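Local coordinates for uncharacterized LolA superfamily protein NE2245 (Nitrosomonas europaea ATCC 19718, PDB 3BUU), which is of unknown function but belongs to the LolA superfamily and may bind lipid or lipoprotein in the periplasm, at residues Q47-M59 / G104-H116. Sequence-based numbering, arbitrary orientation. Where two conformers were deposited one is given.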
loop_
_atom_site.group_PDB
_atom_site.type_symbol
_atom_site.label_atom_id
_atom_site.label_comp_id
_atom_site.label_asym_id
_atom_site.label_seq_id
_atom_site.Cartn_x
_atom_site.Cartn_y
_atom_site.Cartn_z
ATOM N N GLN A 47 -3.354 -9.006 -8.800
ATOM C CA GLN A 47 -4.669 -8.423 -8.916
ATOM C C GLN A 47 -5.168 -8.192 -7.503
ATOM O O GLN A 47 -5.114 -9.103 -6.671
ATOM C CB GLN A 47 -5.643 -9.359 -9.637
ATOM C CG GLN A 47 -7.047 -8.690 -9.713
ATOM C CD GLN A 47 -8.186 -9.617 -10.069
ATOM O OE1 GLN A 47 -8.742 -10.289 -9.198
ATOM N NE2 GLN A 47 -8.581 -9.614 -11.328
ATOM N N VAL A 48 -5.680 -6.992 -7.240
ATOM C CA VAL A 48 -6.142 -6.605 -5.909
ATOM C C VAL A 48 -7.636 -6.310 -5.953
ATOM O O VAL A 48 -8.084 -5.534 -6.808
ATOM C CB VAL A 48 -5.381 -5.367 -5.423
ATOM C CG1 VAL A 48 -5.867 -4.983 -4.038
ATOM C CG2 VAL A 48 -3.890 -5.676 -5.392
ATOM N N LEU A 49 -8.382 -6.927 -5.028
ATOM C CA LEU A 49 -9.804 -6.609 -4.794
ATOM C C LEU A 49 -9.784 -5.883 -3.444
ATOM O O LEU A 49 -9.514 -6.488 -2.421
ATOM C CB LEU A 49 -10.600 -7.901 -4.708
ATOM C CG LEU A 49 -10.558 -8.763 -5.968
ATOM C CD1 LEU A 49 -11.388 -10.040 -5.754
ATOM C CD2 LEU A 49 -11.041 -7.997 -7.180
ATOM N N SER A 50 -10.078 -4.590 -3.470
ATOM C CA SER A 50 -9.926 -3.727 -2.322
ATOM C C SER A 50 -11.274 -3.221 -1.790
ATOM O O SER A 50 -12.033 -2.559 -2.523
ATOM C CB SER A 50 -9.071 -2.545 -2.702
ATOM O OG SER A 50 -8.996 -1.572 -1.684
ATOM N N LYS A 51 -11.548 -3.490 -0.510
ATOM C CA LYS A 51 -12.725 -3.038 0.149
ATOM C C LYS A 51 -12.326 -2.263 1.414
ATOM O O LYS A 51 -12.499 -2.713 2.547
ATOM C CB LYS A 51 -13.680 -4.193 0.426
ATOM C CG LYS A 51 -15.056 -3.741 0.803
ATOM C CD LYS A 51 -15.991 -4.930 0.936
ATOM C CE LYS A 51 -17.390 -4.463 1.159
ATOM N NZ LYS A 51 -18.219 -5.681 1.444
ATOM N N GLY A 52 -11.704 -1.117 1.174
ATOM C CA GLY A 52 -11.215 -0.269 2.243
ATOM C C GLY A 52 -10.159 -0.983 3.065
ATOM O O GLY A 52 -9.399 -1.800 2.588
ATOM N N ASN A 53 -10.140 -0.674 4.328
ATOM C CA ASN A 53 -9.209 -1.311 5.231
ATOM C C ASN A 53 -9.824 -2.503 5.928
ATOM O O ASN A 53 -9.146 -3.162 6.720
ATOM C CB ASN A 53 -8.687 -0.301 6.238
ATOM C CG ASN A 53 -7.685 0.648 5.657
ATOM O OD1 ASN A 53 -7.297 0.533 4.495
ATOM N ND2 ASN A 53 -7.248 1.599 6.478
ATOM N N GLU A 54 -11.097 -2.761 5.563
ATOM C CA GLU A 54 -11.988 -3.839 6.065
ATOM C C GLU A 54 -11.583 -5.216 5.565
ATOM O O GLU A 54 -11.406 -6.155 6.334
ATOM C CB GLU A 54 -13.497 -3.543 5.781
ATOM C CG GLU A 54 -13.965 -3.598 4.352
ATOM C CD GLU A 54 -15.371 -3.105 4.189
ATOM O OE1 GLU A 54 -16.297 -3.914 4.457
ATOM O OE2 GLU A 54 -15.579 -1.918 3.812
ATOM N N ASN A 55 -11.499 -5.331 4.248
ATOM C CA ASN A 55 -11.303 -6.591 3.531
ATOM C C ASN A 55 -10.548 -6.341 2.263
ATOM O O ASN A 55 -10.730 -5.327 1.614
ATOM C CB ASN A 55 -12.649 -7.242 3.126
ATOM C CG ASN A 55 -13.374 -7.817 4.272
ATOM O OD1 ASN A 55 -14.382 -7.283 4.664
ATOM N ND2 ASN A 55 -12.866 -8.895 4.837
ATOM N N SER A 56 -9.731 -7.323 1.850
ATOM C CA SER A 56 -9.162 -7.288 0.538
ATOM C C SER A 56 -8.702 -8.692 0.182
ATOM O O SER A 56 -8.544 -9.568 1.055
ATOM C CB SER A 56 -8.017 -6.308 0.432
ATOM O OG SER A 56 -6.945 -6.718 1.239
ATOM N N ILE A 57 -8.497 -8.891 -1.112
ATOM C CA ILE A 57 -7.844 -10.088 -1.635
ATOM C C ILE A 57 -6.747 -9.638 -2.571
ATOM O O ILE A 57 -6.970 -8.778 -3.438
ATOM C CB ILE A 57 -8.844 -10.973 -2.399
ATOM C CG1 ILE A 57 -9.837 -11.596 -1.422
ATOM C CG2 ILE A 57 -8.126 -12.059 -3.206
ATOM C CD1 ILE A 57 -11.099 -12.160 -2.049
ATOM N N VAL A 58 -5.567 -10.226 -2.406
ATOM C CA VAL A 58 -4.429 -9.944 -3.265
ATOM C C VAL A 58 -4.015 -11.261 -3.899
ATOM O O VAL A 58 -3.611 -12.190 -3.203
ATOM C CB VAL A 58 -3.264 -9.354 -2.472
ATOM C CG1 VAL A 58 -2.053 -9.118 -3.384
ATOM C CG2 VAL A 58 -3.695 -8.016 -1.805
HETATM N N MSE A 59 -4.106 -11.318 -5.218
HETATM C CA MSE A 59 -3.815 -12.587 -5.942
HETATM C C MSE A 59 -2.598 -12.398 -6.830
HETATM O O MSE A 59 -2.585 -11.508 -7.632
HETATM C CB MSE A 59 -5.006 -12.940 -6.810
HETATM C CG MSE A 59 -6.209 -13.462 -6.010
HETATM SE SE MSE A 59 -7.854 -13.749 -6.928
HETATM C CE MSE A 59 -7.518 -12.757 -8.542
ATOM N N GLY A 104 0.940 -4.859 3.816
ATOM C CA GLY A 104 -0.057 -3.813 3.979
ATOM C C GLY A 104 0.021 -2.752 2.898
ATOM O O GLY A 104 -1.003 -2.098 2.644
ATOM N N ASP A 105 1.176 -2.571 2.254
ATOM C CA ASP A 105 1.249 -1.600 1.211
ATOM C C ASP A 105 0.352 -1.951 0.037
ATOM O O ASP A 105 -0.082 -1.065 -0.696
ATOM C CB ASP A 105 2.691 -1.459 0.696
ATOM C CG ASP A 105 3.680 -0.952 1.706
ATOM O OD1 ASP A 105 3.269 -0.223 2.626
ATOM O OD2 ASP A 105 4.888 -1.285 1.546
ATOM N N ILE A 106 0.069 -3.226 -0.173
ATOM C CA ILE A 106 -0.832 -3.619 -1.262
ATOM C C ILE A 106 -2.212 -3.970 -0.755
ATOM O O ILE A 106 -3.214 -3.676 -1.428
ATOM C CB ILE A 106 -0.216 -4.783 -2.047
ATOM C CG1 ILE A 106 1.165 -4.359 -2.520
ATOM C CG2 ILE A 106 -1.130 -5.242 -3.189
ATOM C CD1 ILE A 106 1.214 -3.114 -3.391
ATOM N N ALA A 107 -2.290 -4.545 0.430
ATOM C CA ALA A 107 -3.564 -5.059 0.897
ATOM C C ALA A 107 -4.459 -3.994 1.511
ATOM O O ALA A 107 -5.666 -4.168 1.506
ATOM C CB ALA A 107 -3.322 -6.176 1.910
ATOM N N ARG A 108 -3.875 -2.949 2.117
ATOM C CA ARG A 108 -4.644 -1.842 2.752
ATOM C C ARG A 108 -4.990 -0.828 1.681
ATOM O O ARG A 108 -4.334 -0.737 0.642
ATOM C CB ARG A 108 -3.868 -1.083 3.858
ATOM C CG ARG A 108 -3.368 -1.882 5.062
ATOM C CD ARG A 108 -4.423 -2.678 5.772
ATOM N NE ARG A 108 -4.979 -2.021 6.955
ATOM C CZ ARG A 108 -5.782 -2.652 7.792
ATOM N NH1 ARG A 108 -6.127 -3.898 7.553
ATOM N NH2 ARG A 108 -6.279 -2.026 8.836
ATOM N N ALA A 109 -6.026 -0.046 1.944
ATOM C CA ALA A 109 -6.456 0.997 1.028
ATOM C C ALA A 109 -5.995 2.363 1.494
ATOM O O ALA A 109 -5.608 3.207 0.678
ATOM C CB ALA A 109 -7.974 0.982 0.892
ATOM N N ASN A 110 -6.042 2.576 2.805
ATOM C CA ASN A 110 -6.029 3.947 3.337
ATOM C C ASN A 110 -5.173 4.083 4.544
ATOM O O ASN A 110 -5.051 3.121 5.307
ATOM C CB ASN A 110 -7.456 4.336 3.682
ATOM C CG ASN A 110 -8.336 4.351 2.428
ATOM O OD1 ASN A 110 -7.970 5.007 1.472
ATOM N ND2 ASN A 110 -9.417 3.582 2.394
ATOM N N PHE A 111 -4.583 5.259 4.766
ATOM C CA PHE A 111 -3.938 5.524 6.047
ATOM C C PHE A 111 -4.975 5.803 7.141
ATOM O O PHE A 111 -4.773 5.408 8.296
ATOM C CB PHE A 111 -3.022 6.734 5.928
ATOM C CG PHE A 111 -1.797 6.505 5.091
ATOM C CD1 PHE A 111 -0.823 5.580 5.462
ATOM C CD2 PHE A 111 -1.620 7.252 3.941
ATOM C CE1 PHE A 111 0.330 5.400 4.654
ATOM C CE2 PHE A 111 -0.464 7.094 3.178
ATOM C CZ PHE A 111 0.495 6.154 3.544
ATOM N N THR A 112 -6.047 6.514 6.808
ATOM C CA THR A 112 -7.090 6.840 7.796
ATOM C C THR A 112 -7.595 5.556 8.415
ATOM O O THR A 112 -7.854 4.573 7.704
ATOM C CB THR A 112 -8.215 7.616 7.145
ATOM O OG1 THR A 112 -7.728 8.880 6.688
ATOM C CG2 THR A 112 -9.359 7.900 8.118
ATOM N N GLY A 113 -7.718 5.569 9.743
ATOM C CA GLY A 113 -8.197 4.419 10.509
ATOM C C GLY A 113 -7.069 3.573 11.085
ATOM O O GLY A 113 -7.243 2.881 12.087
ATOM N N ASP A 114 -5.909 3.594 10.439
ATOM C CA ASP A 114 -4.754 2.824 10.913
ATOM C C ASP A 114 -3.753 3.674 11.689
ATOM O O ASP A 114 -2.916 3.148 12.399
ATOM C CB ASP A 114 -4.012 2.183 9.731
ATOM C CG ASP A 114 -4.664 0.932 9.193
ATOM O OD1 ASP A 114 -5.726 0.526 9.758
ATOM O OD2 ASP A 114 -4.084 0.353 8.213
ATOM N N TYR A 115 -3.805 5.006 11.492
ATOM C CA TYR A 115 -2.822 5.924 12.036
ATOM C C TYR A 115 -3.528 7.141 12.586
ATOM O O TYR A 115 -4.461 7.664 11.972
ATOM C CB TYR A 115 -1.837 6.441 10.957
ATOM C CG TYR A 115 -1.082 5.311 10.324
ATOM C CD1 TYR A 115 0.100 4.835 10.887
ATOM C CD2 TYR A 115 -1.578 4.662 9.211
ATOM C CE1 TYR A 115 0.760 3.726 10.356
ATOM C CE2 TYR A 115 -0.938 3.550 8.677
ATOM C CZ TYR A 115 0.225 3.076 9.249
ATOM O OH TYR A 115 0.837 1.969 8.748
ATOM N N HIS A 116 -3.030 7.637 13.712
ATOM C CA HIS A 116 -3.454 8.939 14.229
ATOM C C HIS A 116 -2.564 10.008 13.576
ATOM O O HIS A 116 -1.343 9.912 13.690
ATOM C CB HIS A 116 -3.241 8.947 15.731
ATOM C CG HIS A 116 -3.216 10.344 16.304
ATOM N ND1 HIS A 116 -4.352 11.039 16.644
ATOM C CD2 HIS A 116 -2.183 11.212 16.486
ATOM C CE1 HIS A 116 -4.025 12.254 17.075
ATOM N NE2 HIS A 116 -2.711 12.378 16.983
HETATM O O HOH W 1 -8.037 -2.794 0.482
HETATM O O HOH W 2 -5.856 -1.180 -2.040
HETATM O O HOH W 3 -8.306 1.357 9.235
HETATM O O HOH W 4 -10.756 2.294 4.584
#
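Asn-53, at the turn of an antiparallel beta hairpin, docks its amide on the backbone of Ala-109 and Asn-110 in a buried loop-to-hairpin contact within the LolA-like fold. Strands 39-51 and 55-62 form the hairpin, with a classic beta bulge where Glu-54 and Asn-55 face Lys-51; the loop joins helix 103-107 to strand 115-125. Asn-53 OD1 accepts from two successive amides. Ala-109 N lies 2.9 Å from Asn-53 OD1, nearly in line with the C=O (170°); Asn-110 N, also 2.9 Å from Asn-53 OD1, approaches at 128°. The ND2 of Asn-53 gives a hydrogen back to Asn-110 O (2.9 Å), which lies in the amide plane of Asn-53, although ND2 stands above the plane of the Asn-110 carbonyl. These three bonds fix the amide's rotation; an alanine here would probably leave both loop N-H groups without their acceptor and the loop less firmly tied to the turn. Bends at chi2 and chi3 bring the Arg-108 guanidinium back to Asn-53, whose CB lies over one face, offset toward the rim. The guanidinium forms a side-on salt bridge with Asp-114, NE bonding OD2 and NH2 bonding OD1, both through syn lone pairs; Asp-114 also pairs with Arg-76. Nearer the helix, Val-48 CG2 meets Ile-106 CG2 at 3.6 Å, the side chains crossing at about a right angle, while Val-58 CG2 reaches Ala-107. One water accepts from Ser-50 OG and donates to Gly-52 O and Ala-107 O. With chi1 at 65°, flanked by its own N and C, the Ser-56 hydroxyl donates to the same helix-end carbonyl, OG to Ala-107 O at 2.9 Å.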